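Local coordinates for protein glycosyl hydrolase, BNR repeat (Ralstonia eutropha, PDB 3B7F) that is of unestablished function but, as a seven-bladed beta-propeller with BNR repeats, may hydrolyse glycosidic bonds, at residues L192-S204 with V228-H240. Residues are numbered along the deposited sequence; the frame is centred on the assembly and turned at random.
Sequences LYIGMSSGGVFES and VEFGHDPHCVVQH. With EDO (1,2-ethanediol), chain R; EDO (1,2-ethanediol), chain F.
G199, in the turn between the second and third strands of one propeller blade, docks by its backbone on G231 and H232, which lead into the innermost strand of the next blade. G199 N donates to H232 O (2.8 Å), lying in that carbonyl's plane; G199 O accepts from G231 N (2.9 Å), nearly straight at the hydrogen (173°) but with the donor well above the carbonyl plane. G231 and H232 thus face G199 as a G1 beta bulge. Water 1 donates to G231 O (2.6 Å) and reaches S198 OG weakly. H232 NE2 donates in its ring plane to O1 of the chain R 1,2-ethanediol. S197 OG lies 2.8 Å from D233 OD1 and 2.7 Å from P234 O, two acceptors for one proton; H180 NE2 and R343 NH1 also bond this oxygen. H235 NE2 donates weakly to D233 OD2, while its ND1 bonds G280 O. P234 sets CD and CG against G200, and V201 CG2 meets V237 CG2 (3.9 Å). Further along, Q239 NE2, bonded to P244 O, sits at the Y193 ring edge, the amide plane steeply turned (80°). The G199 backbone bonds and buried S197 hydroxyl thus tie the lead-in of strand 234-239 to the neighbouring blade.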
# COMPACT_ATOMS: atom_id res chain seq x y z
N LEU A 192 7.10 10.96 -10.12
CA LEU A 192 6.01 10.21 -9.54
C LEU A 192 5.80 8.89 -10.23
O LEU A 192 6.02 8.79 -11.43
CB LEU A 192 4.70 11.01 -9.71
CG LEU A 192 4.66 12.45 -9.19
CD1 LEU A 192 3.29 13.06 -9.47
CD2 LEU A 192 5.02 12.49 -7.68
N TYR A 193 5.38 7.90 -9.44
CA TYR A 193 4.98 6.58 -9.91
C TYR A 193 3.57 6.32 -9.36
O TYR A 193 3.22 6.81 -8.29
CB TYR A 193 5.89 5.44 -9.44
CG TYR A 193 7.34 5.44 -9.92
CD1 TYR A 193 7.69 5.03 -11.22
CD2 TYR A 193 8.37 5.76 -9.04
CE1 TYR A 193 9.03 5.00 -11.62
CE2 TYR A 193 9.68 5.73 -9.42
CZ TYR A 193 10.01 5.37 -10.70
OH TYR A 193 11.34 5.36 -10.98
N ILE A 194 2.76 5.58 -10.12
CA ILE A 194 1.42 5.17 -9.67
C ILE A 194 1.19 3.73 -10.11
O ILE A 194 1.86 3.25 -11.02
CB ILE A 194 0.28 6.11 -10.18
CG1 ILE A 194 0.19 6.12 -11.72
CG2 ILE A 194 0.43 7.54 -9.59
CD1 ILE A 194 -0.93 7.05 -12.29
N GLY A 195 0.26 3.06 -9.46
CA GLY A 195 -0.09 1.67 -9.80
C GLY A 195 -1.58 1.63 -10.01
O GLY A 195 -2.34 2.33 -9.35
N MSE A 196 -2.02 0.83 -10.97
CA MSE A 196 -3.42 0.72 -11.22
C MSE A 196 -3.81 -0.72 -11.41
O MSE A 196 -3.16 -1.45 -12.15
CB MSE A 196 -3.78 1.49 -12.47
CG MSE A 196 -3.36 2.90 -12.43
SE MSE A 196 -4.35 3.87 -13.72
CE MSE A 196 -4.18 2.81 -15.23
N SER A 197 -4.89 -1.10 -10.74
CA SER A 197 -5.46 -2.41 -10.82
C SER A 197 -6.81 -2.26 -11.54
O SER A 197 -7.76 -1.84 -10.91
CB SER A 197 -5.60 -3.01 -9.43
OG SER A 197 -4.30 -3.26 -8.90
N SER A 198 -6.90 -2.51 -12.84
CA SER A 198 -5.80 -2.89 -13.76
C SER A 198 -5.28 -1.68 -14.51
O SER A 198 -5.88 -0.59 -14.44
CB SER A 198 -6.26 -3.97 -14.73
OG SER A 198 -7.39 -3.54 -15.44
N GLY A 199 -4.14 -1.86 -15.17
CA GLY A 199 -3.49 -0.82 -15.96
C GLY A 199 -1.98 -0.93 -15.94
O GLY A 199 -1.35 -0.83 -16.98
N GLY A 200 -1.40 -1.09 -14.76
CA GLY A 200 0.03 -1.20 -14.60
C GLY A 200 0.64 -0.10 -13.76
O GLY A 200 -0.08 0.63 -13.06
N VAL A 201 1.97 -0.04 -13.83
CA VAL A 201 2.76 1.00 -13.21
C VAL A 201 2.96 2.07 -14.27
O VAL A 201 3.15 1.77 -15.46
CB VAL A 201 4.13 0.53 -12.70
CG1 VAL A 201 4.93 1.73 -12.08
CG2 VAL A 201 3.97 -0.60 -11.72
N PHE A 202 2.86 3.33 -13.83
CA PHE A 202 3.01 4.47 -14.69
C PHE A 202 3.92 5.44 -13.99
O PHE A 202 3.94 5.49 -12.76
CB PHE A 202 1.66 5.11 -14.99
CG PHE A 202 0.77 4.24 -15.81
CD1 PHE A 202 -0.04 3.29 -15.21
CD2 PHE A 202 0.72 4.38 -17.20
CE1 PHE A 202 -0.87 2.48 -15.97
CE2 PHE A 202 -0.13 3.56 -17.96
CZ PHE A 202 -0.92 2.61 -17.33
N GLU A 203 4.64 6.22 -14.80
CA GLU A 203 5.62 7.18 -14.35
C GLU A 203 5.40 8.57 -14.95
O GLU A 203 5.06 8.70 -16.14
CB GLU A 203 7.00 6.72 -14.81
CG GLU A 203 8.16 7.61 -14.35
CD GLU A 203 9.49 7.11 -14.81
OE1 GLU A 203 9.59 6.67 -15.97
OE2 GLU A 203 10.44 7.19 -14.00
N SER A 204 5.66 9.58 -14.13
CA SER A 204 5.68 10.98 -14.53
C SER A 204 7.02 11.53 -14.08
O SER A 204 7.53 11.12 -13.04
CB SER A 204 4.56 11.78 -13.88
OG SER A 204 4.54 13.11 -14.35
N VAL A 228 2.26 -6.79 -23.66
CA VAL A 228 1.77 -5.48 -24.04
C VAL A 228 2.40 -4.46 -23.09
O VAL A 228 3.06 -4.81 -22.12
CB VAL A 228 0.22 -5.41 -24.07
CG1 VAL A 228 -0.30 -6.15 -25.28
CG2 VAL A 228 -0.41 -5.93 -22.75
N GLU A 229 2.20 -3.19 -23.42
CA GLU A 229 2.80 -2.06 -22.70
C GLU A 229 2.15 -1.74 -21.37
O GLU A 229 2.79 -1.20 -20.46
CB GLU A 229 2.69 -0.80 -23.59
CG GLU A 229 3.46 -0.89 -24.90
CD GLU A 229 4.91 -0.50 -24.74
OE1 GLU A 229 5.15 0.73 -24.63
OE2 GLU A 229 5.78 -1.41 -24.74
N PHE A 230 0.84 -2.00 -21.33
CA PHE A 230 -0.01 -1.73 -20.18
C PHE A 230 -1.19 -2.71 -20.18
O PHE A 230 -1.42 -3.44 -21.16
CB PHE A 230 -0.46 -0.26 -20.18
CG PHE A 230 -1.24 0.15 -21.41
CD1 PHE A 230 -2.61 -0.12 -21.51
CD2 PHE A 230 -0.61 0.83 -22.46
CE1 PHE A 230 -3.34 0.27 -22.64
CE2 PHE A 230 -1.32 1.22 -23.59
CZ PHE A 230 -2.69 0.93 -23.68
N GLY A 231 -1.96 -2.67 -19.10
CA GLY A 231 -3.08 -3.56 -18.83
C GLY A 231 -2.82 -4.45 -17.62
O GLY A 231 -3.72 -5.16 -17.15
N HIS A 232 -1.60 -4.38 -17.10
CA HIS A 232 -1.07 -5.21 -16.00
C HIS A 232 -1.78 -4.98 -14.67
O HIS A 232 -2.46 -3.97 -14.49
CB HIS A 232 0.42 -4.92 -15.82
CG HIS A 232 1.23 -5.15 -17.06
ND1 HIS A 232 1.22 -4.28 -18.13
CD2 HIS A 232 2.05 -6.17 -17.42
CE1 HIS A 232 1.99 -4.75 -19.09
NE2 HIS A 232 2.51 -5.90 -18.69
N ASP A 233 -1.62 -5.91 -13.73
CA ASP A 233 -2.27 -5.82 -12.41
C ASP A 233 -1.27 -5.84 -11.24
O ASP A 233 -1.15 -6.84 -10.52
CB ASP A 233 -3.34 -6.92 -12.26
CG ASP A 233 -4.19 -6.76 -11.00
OD1 ASP A 233 -4.25 -5.65 -10.42
OD2 ASP A 233 -4.81 -7.77 -10.56
N PRO A 234 -0.51 -4.72 -11.06
CA PRO A 234 0.30 -4.60 -9.87
C PRO A 234 -0.62 -4.47 -8.69
O PRO A 234 -1.69 -3.86 -8.84
CB PRO A 234 1.04 -3.28 -10.07
CG PRO A 234 0.18 -2.49 -10.96
CD PRO A 234 -0.35 -3.54 -11.92
N HIS A 235 -0.23 -5.08 -7.57
CA HIS A 235 -0.98 -4.99 -6.32
C HIS A 235 -0.40 -3.95 -5.36
O HIS A 235 -1.13 -3.19 -4.75
CB HIS A 235 -1.08 -6.35 -5.62
CG HIS A 235 -1.92 -7.35 -6.36
ND1 HIS A 235 -1.87 -8.70 -6.09
CD2 HIS A 235 -2.79 -7.20 -7.39
CE1 HIS A 235 -2.70 -9.34 -6.90
NE2 HIS A 235 -3.27 -8.45 -7.69
N CYS A 236 0.91 -3.94 -5.20
CA CYS A 236 1.56 -3.04 -4.29
C CYS A 236 2.93 -2.75 -4.85
O CYS A 236 3.63 -3.69 -5.18
CB CYS A 236 1.65 -3.70 -2.93
SG CYS A 236 2.18 -2.57 -1.62
N VAL A 237 3.26 -1.47 -5.01
CA VAL A 237 4.56 -1.03 -5.51
C VAL A 237 5.20 -0.15 -4.42
O VAL A 237 4.50 0.62 -3.77
CB VAL A 237 4.47 -0.26 -6.89
CG1 VAL A 237 5.83 -0.25 -7.60
CG2 VAL A 237 3.44 -0.85 -7.84
N VAL A 238 6.52 -0.28 -4.23
CA VAL A 238 7.30 0.53 -3.27
C VAL A 238 8.61 1.03 -3.93
O VAL A 238 9.16 0.38 -4.81
CB VAL A 238 7.61 -0.25 -1.93
CG1 VAL A 238 6.31 -0.59 -1.15
CG2 VAL A 238 8.35 -1.53 -2.19
N GLN A 239 9.05 2.22 -3.56
CA GLN A 239 10.30 2.80 -4.01
C GLN A 239 11.13 2.87 -2.75
O GLN A 239 10.65 3.40 -1.74
CB GLN A 239 10.06 4.20 -4.57
CG GLN A 239 11.35 4.94 -5.01
CD GLN A 239 11.07 6.28 -5.65
OE1 GLN A 239 10.07 6.93 -5.33
NE2 GLN A 239 11.96 6.71 -6.54
N HIS A 240 12.36 2.36 -2.79
CA HIS A 240 13.16 2.30 -1.58
C HIS A 240 13.66 3.69 -1.17
O HIS A 240 14.15 4.41 -2.00
CB HIS A 240 14.34 1.35 -1.72
CG HIS A 240 14.88 0.92 -0.40
ND1 HIS A 240 15.88 1.59 0.27
CD2 HIS A 240 14.45 -0.05 0.44
CE1 HIS A 240 16.08 1.02 1.44
NE2 HIS A 240 15.22 0.02 1.57
C1 EDO R . 5.74 -7.11 -20.21
O1 EDO R . 4.31 -7.22 -20.40
C2 EDO R . 6.44 -6.41 -21.36
O2 EDO R . 7.82 -6.81 -21.38
C1 EDO F . 6.47 -0.71 -20.96
O1 EDO F . 5.19 -0.26 -20.48
C2 EDO F . 7.57 0.33 -20.79
O2 EDO F . 8.48 0.05 -19.72
O HOH W 1 -6.23 -5.33 -17.90